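Local coordinates for adenylation domain (Streptomyces sp., PDB 5N9W), which belongs to the ANL superfamily of AMP-binding enzymes, in which a large N-terminal region is followed by a small C-terminal domain, at residues A[345-350]-A[363-368]; A[311-316]-A[400-405]; A[281-286]-A[305-310]. All coordinates share one frame; numbering follows the deposited sequence.

Contact 1: residues A[345-350]-A[363-368]; sequences THRIVT and ELWLAG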
loop_
_atom_site.group_PDB
_atom_site.type_symbol
_atom_site.label_atom_id
_atom_site.label_comp_id
_atom_site.label_asym_id
_atom_site.label_seq_id
_atom_site.Cartn_x
_atom_site.Cartn_y
_atom_site.Cartn_z
ATOM N N THR A 345 -5.177 -16.521 -11.466
ATOM C CA THR A 345 -5.817 -16.585 -12.771
ATOM C C THR A 345 -6.510 -15.245 -13.002
ATOM O O THR A 345 -6.911 -14.572 -12.057
ATOM C CB THR A 345 -6.798 -17.756 -12.886
ATOM O OG1 THR A 345 -7.432 -17.973 -11.628
ATOM C CG2 THR A 345 -6.062 -19.022 -13.261
ATOM N N HIS A 346 -6.610 -14.823 -14.250
ATOM C CA HIS A 346 -7.200 -13.524 -14.493
ATOM C C HIS A 346 -8.009 -13.430 -15.789
ATOM O O HIS A 346 -7.983 -14.313 -16.641
ATOM C CB HIS A 346 -6.112 -12.448 -14.484
ATOM C CG HIS A 346 -5.199 -12.500 -15.671
ATOM N ND1 HIS A 346 -4.481 -13.624 -16.014
ATOM C CD2 HIS A 346 -4.887 -11.559 -16.594
ATOM C CE1 HIS A 346 -3.767 -13.376 -17.099
ATOM N NE2 HIS A 346 -4.000 -12.132 -17.472
ATOM N N ARG A 347 -8.772 -12.351 -15.886
ATOM C CA ARG A 347 -9.505 -11.992 -17.080
ATOM C C ARG A 347 -9.385 -10.474 -17.232
ATOM O O ARG A 347 -9.139 -9.772 -16.251
ATOM C CB ARG A 347 -10.976 -12.406 -16.983
ATOM C CG ARG A 347 -11.255 -13.835 -16.567
ATOM C CD ARG A 347 -12.752 -14.113 -16.505
ATOM N NE ARG A 347 -13.388 -13.956 -17.819
ATOM C CZ ARG A 347 -14.508 -13.273 -18.045
ATOM N NH1 ARG A 347 -15.141 -12.675 -17.051
ATOM N NH2 ARG A 347 -14.999 -13.191 -19.268
ATOM N N ILE A 348 -9.527 -9.988 -18.459
ATOM C CA ILE A 348 -9.679 -8.565 -18.745
ATOM C C ILE A 348 -11.080 -8.421 -19.343
ATOM O O ILE A 348 -11.309 -8.867 -20.459
ATOM C CB ILE A 348 -8.596 -8.038 -19.733
ATOM C CG1 ILE A 348 -7.234 -8.674 -19.447
ATOM C CG2 ILE A 348 -8.469 -6.540 -19.663
ATOM C CD1 ILE A 348 -6.126 -8.183 -20.363
ATOM N N VAL A 349 -12.034 -7.857 -18.601
ATOM C CA VAL A 349 -13.422 -7.944 -19.052
ATOM C C VAL A 349 -14.012 -6.640 -19.583
ATOM O O VAL A 349 -13.803 -5.553 -19.044
ATOM C CB VAL A 349 -14.352 -8.502 -17.956
ATOM C CG1 VAL A 349 -13.644 -9.606 -17.200
ATOM C CG2 VAL A 349 -14.822 -7.421 -17.019
ATOM N N THR A 350 -14.740 -6.792 -20.685
ATOM C CA THR A 350 -15.381 -5.681 -21.366
ATOM C C THR A 350 -16.612 -5.252 -20.579
ATOM O O THR A 350 -17.014 -5.915 -19.628
ATOM C CB THR A 350 -15.770 -6.054 -22.807
ATOM O OG1 THR A 350 -16.829 -7.010 -22.783
ATOM C CG2 THR A 350 -14.588 -6.659 -23.552
ATOM N N GLU A 363 -11.664 -4.367 -17.629
ATOM C CA GLU A 363 -11.510 -4.483 -16.195
ATOM C C GLU A 363 -10.713 -5.734 -15.864
ATOM O O GLU A 363 -11.025 -6.828 -16.337
ATOM C CB GLU A 363 -12.870 -4.525 -15.502
ATOM C CG GLU A 363 -12.792 -4.221 -14.009
ATOM C CD GLU A 363 -14.087 -4.473 -13.277
ATOM O OE1 GLU A 363 -14.944 -5.203 -13.803
ATOM O OE2 GLU A 363 -14.224 -3.944 -12.164
ATOM N N LEU A 364 -9.679 -5.571 -15.050
ATOM C CA LEU A 364 -8.894 -6.715 -14.627
ATOM C C LEU A 364 -9.637 -7.523 -13.565
ATOM O O LEU A 364 -10.084 -6.983 -12.554
ATOM C CB LEU A 364 -7.532 -6.262 -14.100
ATOM C CG LEU A 364 -6.610 -7.303 -13.465
ATOM C CD1 LEU A 364 -6.259 -8.408 -14.441
ATOM C CD2 LEU A 364 -5.371 -6.613 -12.974
ATOM N N TRP A 365 -9.794 -8.819 -13.809
ATOM C CA TRP A 365 -10.358 -9.709 -12.804
ATOM C C TRP A 365 -9.269 -10.647 -12.277
ATOM O O TRP A 365 -8.442 -11.113 -13.036
ATOM C CB TRP A 365 -11.522 -10.513 -13.374
ATOM C CG TRP A 365 -12.777 -9.725 -13.571
ATOM C CD1 TRP A 365 -12.907 -8.364 -13.584
ATOM C CD2 TRP A 365 -14.094 -10.254 -13.795
ATOM N NE1 TRP A 365 -14.221 -8.016 -13.806
ATOM C CE2 TRP A 365 -14.968 -9.159 -13.938
ATOM C CE3 TRP A 365 -14.616 -11.546 -13.891
ATOM C CZ2 TRP A 365 -16.333 -9.321 -14.168
ATOM C CZ3 TRP A 365 -15.962 -11.705 -14.114
ATOM C CH2 TRP A 365 -16.809 -10.604 -14.249
ATOM N N LEU A 366 -9.270 -10.911 -10.974
ATOM C CA LEU A 366 -8.209 -11.717 -10.364
ATOM C C LEU A 366 -8.734 -12.859 -9.487
ATOM O O LEU A 366 -9.415 -12.635 -8.503
ATOM C CB LEU A 366 -7.277 -10.811 -9.557
ATOM C CG LEU A 366 -6.390 -9.852 -10.360
ATOM C CD1 LEU A 366 -5.766 -8.805 -9.467
ATOM C CD2 LEU A 366 -5.318 -10.611 -11.146
ATOM N N ALA A 367 -8.411 -14.089 -9.867
ATOM C CA ALA A 367 -8.701 -15.255 -9.036
ATOM C C ALA A 367 -7.428 -15.911 -8.458
ATOM O O ALA A 367 -6.393 -15.949 -9.103
ATOM C CB ALA A 367 -9.469 -16.268 -9.828
ATOM N N GLY A 368 -7.527 -16.448 -7.249
ATOM C CA GLY A 368 -6.430 -17.184 -6.669
ATOM C C GLY A 368 -6.331 -17.143 -5.158
ATOM O O GLY A 368 -7.118 -16.483 -4.495
#
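Arg347 and Trp365 form the central hydrogen-bonded pair of an antiparallel beta hairpin with a long connection, built from strands 345-349 and 363-367. Trp365 N reaches Arg347 O at 2.7 Å with an almost straight N-H...O angle of 176°, while the return bond from Arg347 N to Trp365 O is longer, 3.1 Å. Thr345 with Ala367 and Val349 with Glu363 also exchange two bonds each, so six main-chain bonds satisfy the inward-facing N-H and C=O groups. The main chain of Leu364 and Leu366 turns outward and bonds to Asp406 and Tyr402 of strand 401-410, which makes 363-367 an inner strand.

On the face carrying Arg347, Val349, Glu363 and Trp365, the indole is held from several sides. Val349 CG1 sits over its five-membered ring, 3.5 Å from the centroid and 11° off the normal; a chi1 of -39° sets this methyl anti to the carbonyl carbon. His403 stacks on the opposite face. Trp365 NE1 donates, in the plane of its own ring, to Glu363 OE1 at 2.9 Å, arriving from above the carboxylate plane, and Glu363 OE2 takes a weak bond from Gly405 N. Arg347 runs alongside the indole with the two planes steeply inclined and its guanidinium edge toward the six-membered ring, NH1 lying 3.2 Å from Trp365 CZ3; its NH2 forms a salt bridge with Asp355. At the far end Ala367 O receives Thr345 N at 2.7 Å and, weakly, Thr345 OG1 at 3.4 Å.

Contact 2: residues A[311-316]-A[400-405]; sequences YGITET and RYYHSG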
loop_
_atom_site.group_PDB
_atom_site.type_symbol
_atom_site.label_atom_id
_atom_site.label_comp_id
_atom_site.label_asym_id
_atom_site.label_seq_id
_atom_site.Cartn_x
_atom_site.Cartn_y
_atom_site.Cartn_z
ATOM N N TYR A 311 1.666 -3.970 -9.295
ATOM C CA TYR A 311 0.312 -3.521 -9.159
ATOM C C TYR A 311 -0.307 -4.318 -8.038
ATOM O O TYR A 311 -0.143 -5.523 -7.972
ATOM C CB TYR A 311 -0.454 -3.704 -10.472
ATOM C CG TYR A 311 -1.943 -3.595 -10.335
ATOM C CD1 TYR A 311 -2.567 -2.357 -10.301
ATOM C CD2 TYR A 311 -2.732 -4.729 -10.228
ATOM C CE1 TYR A 311 -3.935 -2.251 -10.172
ATOM C CE2 TYR A 311 -4.103 -4.629 -10.102
ATOM C CZ TYR A 311 -4.690 -3.387 -10.073
ATOM O OH TYR A 311 -6.043 -3.285 -9.940
ATOM N N GLY A 312 -1.004 -3.647 -7.144
ATOM C CA GLY A 312 -1.687 -4.359 -6.097
ATOM C C GLY A 312 -2.930 -3.697 -5.543
ATOM O O GLY A 312 -3.135 -2.478 -5.630
ATOM N N ILE A 313 -3.780 -4.536 -4.980
ATOM C CA ILE A 313 -4.917 -4.074 -4.227
ATOM C C ILE A 313 -4.996 -4.821 -2.917
ATOM O O ILE A 313 -4.636 -5.996 -2.840
ATOM C CB ILE A 313 -6.203 -4.272 -5.007
ATOM C CG1 ILE A 313 -5.983 -5.353 -6.059
ATOM C CG2 ILE A 313 -6.587 -2.975 -5.694
ATOM C CD1 ILE A 313 -7.244 -5.855 -6.694
ATOM N N THR A 314 -5.464 -4.126 -1.893
ATOM C CA THR A 314 -5.735 -4.709 -0.594
ATOM C C THR A 314 -6.504 -6.027 -0.711
ATOM O O THR A 314 -6.096 -7.044 -0.136
ATOM C CB THR A 314 -6.512 -3.713 0.258
ATOM O OG1 THR A 314 -6.019 -2.402 -0.029
ATOM C CG2 THR A 314 -6.342 -3.984 1.731
ATOM N N GLU A 315 -7.567 -6.020 -1.524
ATOM C CA GLU A 315 -8.454 -7.166 -1.662
ATOM C C GLU A 315 -7.792 -8.416 -2.223
ATOM O O GLU A 315 -8.381 -9.477 -2.200
ATOM C CB GLU A 315 -9.665 -6.789 -2.543
ATOM C CG GLU A 315 -10.622 -5.761 -1.916
ATOM C CD GLU A 315 -10.206 -4.310 -2.137
ATOM O OE1 GLU A 315 -9.191 -4.037 -2.807
ATOM O OE2 GLU A 315 -10.914 -3.424 -1.633
ATOM N N THR A 316 -6.563 -8.304 -2.712
ATOM C CA THR A 316 -5.824 -9.465 -3.212
ATOM C C THR A 316 -4.415 -9.567 -2.582
ATOM O O THR A 316 -3.454 -10.003 -3.222
ATOM C CB THR A 316 -5.705 -9.439 -4.754
ATOM O OG1 THR A 316 -5.028 -8.257 -5.181
ATOM C CG2 THR A 316 -7.062 -9.467 -5.408
ATOM N N ARG A 400 -13.128 -17.855 -8.462
ATOM C CA ARG A 400 -13.836 -16.781 -7.815
ATOM C C ARG A 400 -13.037 -15.520 -8.057
ATOM O O ARG A 400 -11.900 -15.417 -7.632
ATOM C CB ARG A 400 -13.995 -17.081 -6.341
ATOM C CG ARG A 400 -14.764 -16.072 -5.585
ATOM C CD ARG A 400 -14.871 -16.562 -4.189
ATOM N NE ARG A 400 -15.219 -15.487 -3.282
ATOM C CZ ARG A 400 -14.330 -14.766 -2.612
ATOM N NH1 ARG A 400 -13.028 -15.011 -2.729
ATOM N NH2 ARG A 400 -14.753 -13.808 -1.810
ATOM N N TYR A 401 -13.623 -14.572 -8.767
ATOM C CA TYR A 401 -12.898 -13.405 -9.231
ATOM C C TYR A 401 -13.146 -12.211 -8.335
ATOM O O TYR A 401 -14.214 -12.095 -7.752
ATOM C CB TYR A 401 -13.299 -13.086 -10.666
ATOM C CG TYR A 401 -12.740 -14.056 -11.672
ATOM C CD1 TYR A 401 -11.442 -13.918 -12.137
ATOM C CD2 TYR A 401 -13.501 -15.114 -12.155
ATOM C CE1 TYR A 401 -10.910 -14.790 -13.044
ATOM C CE2 TYR A 401 -12.977 -15.995 -13.082
ATOM C CZ TYR A 401 -11.674 -15.829 -13.519
ATOM O OH TYR A 401 -11.123 -16.710 -14.437
ATOM N N TYR A 402 -12.146 -11.350 -8.187
ATOM C CA TYR A 402 -12.379 -10.034 -7.621
ATOM C C TYR A 402 -12.301 -9.026 -8.754
ATOM O O TYR A 402 -11.445 -9.139 -9.647
ATOM C CB TYR A 402 -11.375 -9.693 -6.526
ATOM C CG TYR A 402 -11.409 -8.239 -6.127
ATOM C CD1 TYR A 402 -12.366 -7.751 -5.234
ATOM C CD2 TYR A 402 -10.490 -7.354 -6.656
ATOM C CE1 TYR A 402 -12.391 -6.430 -4.888
ATOM C CE2 TYR A 402 -10.499 -6.059 -6.326
ATOM C CZ TYR A 402 -11.435 -5.580 -5.445
ATOM O OH TYR A 402 -11.380 -4.236 -5.148
ATOM N N HIS A 403 -13.204 -8.054 -8.714
ATOM C CA HIS A 403 -13.301 -7.026 -9.728
ATOM C C HIS A 403 -12.554 -5.789 -9.273
ATOM O O HIS A 403 -13.048 -5.024 -8.442
ATOM C CB HIS A 403 -14.767 -6.663 -10.010
ATOM C CG HIS A 403 -15.619 -7.816 -10.426
ATOM N ND1 HIS A 403 -15.356 -9.114 -10.053
ATOM C CD2 HIS A 403 -16.741 -7.865 -11.178
ATOM C CE1 HIS A 403 -16.270 -9.915 -10.567
ATOM N NE2 HIS A 403 -17.125 -9.179 -11.250
ATOM N N SER A 404 -11.372 -5.593 -9.835
ATOM C CA SER A 404 -10.506 -4.473 -9.483
ATOM C C SER A 404 -11.145 -3.093 -9.629
ATOM O O SER A 404 -10.888 -2.200 -8.832
ATOM C CB SER A 404 -9.242 -4.529 -10.342
ATOM O OG SER A 404 -9.538 -5.126 -11.598
ATOM N N GLY A 405 -11.952 -2.911 -10.664
ATOM C CA GLY A 405 -12.426 -1.585 -11.000
ATOM C C GLY A 405 -11.304 -0.781 -11.631
ATOM O O GLY A 405 -11.345 0.451 -11.653
#
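Ile313 O is gripped twice by Thr316, whose N lies 3.0 Å and whose OG1 lies 3.3 Å from that oxygen, both on the same face of its carbonyl plane. The paired bonds close the short 3-10 turn at 314-315, and Ile313, Glu315 and Thr316 all touch the ring of Tyr402. Glu315 CB lies over one face of that ring, 3.7 Å from its centroid and 16° off the normal, displaced toward the rim. Bent at chi2 (85°), the glutamate turns its carboxylate nearly parallel to the ring, the two planes 11° apart, and Glu315 OE2 bonds to the hydroxyl of Tyr375. Ile313 CD1 closes tightly on the ring at an oblique angle, 3.3 Å from Tyr402 CE2. Further along, Tyr311 OH rests 3.5 Å from Ser404 CB while hydrogen-bonding to Asp406. In sequence 311-315 reads as the YGxTE motif (A5) of adenylation domains and 400-405 leads into the (T/S)GD motif (A7), completed by Asp406; the contact thus probably packs two family signatures together. The 311-316 loop runs between strands 306-309 and 321-324, its Thr314 touching strand 161-167, whereas 400-405 enters strand 401-410, beside strands 362-367 and 386-387.

Contact 3: residues A[281-286]-A[305-310]; sequences VVFGGE and PHLINM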
loop_
_atom_site.group_PDB
_atom_site.type_symbol
_atom_site.label_atom_id
_atom_site.label_comp_id
_atom_site.label_asym_id
_atom_site.label_seq_id
_atom_site.Cartn_x
_atom_site.Cartn_y
_atom_site.Cartn_z
ATOM N N VAL A 281 14.333 -1.701 -5.425
ATOM C CA VAL A 281 13.291 -0.740 -5.090
ATOM C C VAL A 281 11.996 -1.305 -5.655
ATOM O O VAL A 281 11.936 -1.673 -6.823
ATOM C CB VAL A 281 13.552 0.648 -5.641
ATOM C CG1 VAL A 281 12.645 1.635 -4.963
ATOM C CG2 VAL A 281 14.978 1.036 -5.401
ATOM N N VAL A 282 10.985 -1.423 -4.803
ATOM C CA VAL A 282 9.695 -1.984 -5.194
ATOM C C VAL A 282 8.605 -0.915 -5.066
ATOM O O VAL A 282 8.578 -0.163 -4.096
ATOM C CB VAL A 282 9.356 -3.223 -4.352
ATOM C CG1 VAL A 282 7.915 -3.614 -4.512
ATOM C CG2 VAL A 282 10.250 -4.377 -4.752
ATOM N N PHE A 283 7.736 -0.829 -6.067
ATOM C CA PHE A 283 6.816 0.296 -6.185
ATOM C C PHE A 283 5.391 -0.118 -5.901
ATOM O O PHE A 283 4.884 -0.997 -6.565
ATOM C CB PHE A 283 6.912 0.905 -7.579
ATOM C CG PHE A 283 8.157 1.685 -7.808
ATOM C CD1 PHE A 283 8.334 2.908 -7.205
ATOM C CD2 PHE A 283 9.158 1.195 -8.630
ATOM C CE1 PHE A 283 9.484 3.646 -7.420
ATOM C CE2 PHE A 283 10.312 1.917 -8.846
ATOM C CZ PHE A 283 10.471 3.148 -8.238
ATOM N N GLY A 284 4.756 0.483 -4.904
ATOM C CA GLY A 284 3.358 0.199 -4.642
ATOM C C GLY A 284 2.577 1.492 -4.579
ATOM O O GLY A 284 3.131 2.546 -4.819
ATOM N N GLY A 285 1.297 1.421 -4.247
ATOM C CA GLY A 285 0.483 2.623 -4.120
ATOM C C GLY A 285 -0.091 3.100 -5.443
ATOM O O GLY A 285 -0.729 2.347 -6.153
ATOM N N GLU A 286 0.156 4.354 -5.787
ATOM C CA GLU A 286 -0.386 4.934 -7.012
ATOM C C GLU A 286 0.272 4.340 -8.260
ATOM O O GLU A 286 1.287 3.662 -8.168
ATOM C CB GLU A 286 -0.208 6.447 -6.998
ATOM C CG GLU A 286 -0.229 7.049 -5.606
ATOM C CD GLU A 286 1.037 7.828 -5.271
ATOM O OE1 GLU A 286 1.558 8.521 -6.159
ATOM O OE2 GLU A 286 1.509 7.757 -4.116
ATOM N N PRO A 305 20.118 -0.581 -8.181
ATOM C CA PRO A 305 19.181 -1.658 -7.844
ATOM C C PRO A 305 18.225 -2.023 -8.970
ATOM O O PRO A 305 18.155 -1.318 -9.966
ATOM C CB PRO A 305 18.397 -1.071 -6.675
ATOM C CG PRO A 305 18.476 0.397 -6.882
ATOM C CD PRO A 305 19.848 0.631 -7.394
ATOM N N HIS A 306 17.526 -3.140 -8.824
ATOM C CA HIS A 306 16.423 -3.462 -9.719
ATOM C C HIS A 306 15.256 -2.584 -9.339
ATOM O O HIS A 306 14.966 -2.426 -8.157
ATOM C CB HIS A 306 16.007 -4.933 -9.619
ATOM C CG HIS A 306 16.909 -5.887 -10.331
ATOM N ND1 HIS A 306 18.137 -5.524 -10.840
ATOM C CD2 HIS A 306 16.756 -7.202 -10.616
ATOM C CE1 HIS A 306 18.701 -6.573 -11.409
ATOM N NE2 HIS A 306 17.883 -7.603 -11.284
ATOM N N LEU A 307 14.610 -1.998 -10.343
ATOM C CA LEU A 307 13.361 -1.262 -10.145
ATOM C C LEU A 307 12.205 -2.141 -10.576
ATOM O O LEU A 307 12.139 -2.586 -11.719
ATOM C CB LEU A 307 13.357 0.052 -10.917
ATOM C CG LEU A 307 13.817 1.315 -10.188
ATOM C CD1 LEU A 307 14.860 1.040 -9.143
ATOM C CD2 LEU A 307 14.354 2.319 -11.178
ATOM N N ILE A 308 11.305 -2.403 -9.641
ATOM C CA ILE A 308 10.213 -3.327 -9.868
ATOM C C ILE A 308 8.876 -2.695 -9.520
ATOM O O ILE A 308 8.644 -2.226 -8.387
ATOM C CB ILE A 308 10.393 -4.618 -9.047
ATOM C CG1 ILE A 308 11.439 -5.499 -9.703
ATOM C CG2 ILE A 308 9.081 -5.374 -8.932
ATOM C CD1 ILE A 308 12.647 -5.528 -8.950
ATOM N N ASN A 309 8.002 -2.687 -10.517
ATOM C CA ASN A 309 6.651 -2.209 -10.362
ATOM C C ASN A 309 5.765 -3.365 -10.001
ATOM O O ASN A 309 5.840 -4.427 -10.614
ATOM C CB ASN A 309 6.151 -1.550 -11.643
ATOM C CG ASN A 309 4.913 -0.711 -11.420
ATOM O OD1 ASN A 309 4.649 -0.257 -10.321
ATOM N ND2 ASN A 309 4.156 -0.498 -12.465
ATOM N N MET A 310 4.925 -3.158 -9.003
ATOM C CA MET A 310 3.969 -4.157 -8.611
ATOM C C MET A 310 2.610 -3.492 -8.501
ATOM O O MET A 310 2.425 -2.538 -7.755
ATOM C CB MET A 310 4.374 -4.825 -7.293
ATOM C CG MET A 310 5.728 -5.567 -7.350
ATOM S SD MET A 310 5.945 -6.747 -6.012
ATOM C CE MET A 310 5.293 -8.244 -6.733
#
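The Phe283 ring meets its neighbour strand by an edge: Leu307 CG, 3.8 Å from Phe283 CE2, and the backbone N of Asn309 both lie near the ring plane. No atom of 305-310 sits over either face; Phe261 of helix 258-271 instead packs with this ring in an edge-to-face arrangement. The Asn309 amide brings OD1 to 3.7 Å from Phe283 CB, and its ND2 is satisfied by Val336 O.

Strands 281-283 and 306-309 run parallel, 15° apart, in the register Val281–Leu307, Val282–Ile308 and Phe283–Asn309. Val281 N donates to His306 O at 2.9 Å, and Val281 O receives Ile308 N at 3.0 Å; Phe283 N donates to Ile308 O at 2.9 Å. These three donors lie nearly along the acceptor C=O axes. The last link, Met310 N to Phe283 O, is stretched to 3.3 Å, though the donor stays in the carbonyl plane.

Val281 and Leu307 point the same way, Val281 CG2 approaching Leu307 CD1 at 3.7 Å, with Pro305, preceded by a cis peptide, alongside. On the face of Val282 and Ile308, Met310 SD reaches Val282 CG1 at 4.0 Å. Phe261 also meets Val281, while helix 290-300 connects the strands and packs on the Leu307 end of that face through Val293 and Trp296: a beta-alpha-beta crossover unit of the large AMP-binding region.

Overall arrangement
From the N terminus, contact 3 is completed first: strand 280-283 is followed by helix 290-300, and the chain returns as strand 306-309. The next residue begins 311-316, the first half of contact 2, whose partner 400-405 comes 84 residues later. Within that long excursion contact 1 opens and closes, joining 345-350 to 363-368 across a 12-residue connection. Contacts 1 and 2 also touch, their centres about 9 Å apart, because strands 362-367 and 401-410 are sheet neighbours. Contact 3 lies about 22 Å from contact 1, centre to centre, yet all three reach one extended mixed sheet, at its parallel crossover portion and its antiparallel portion.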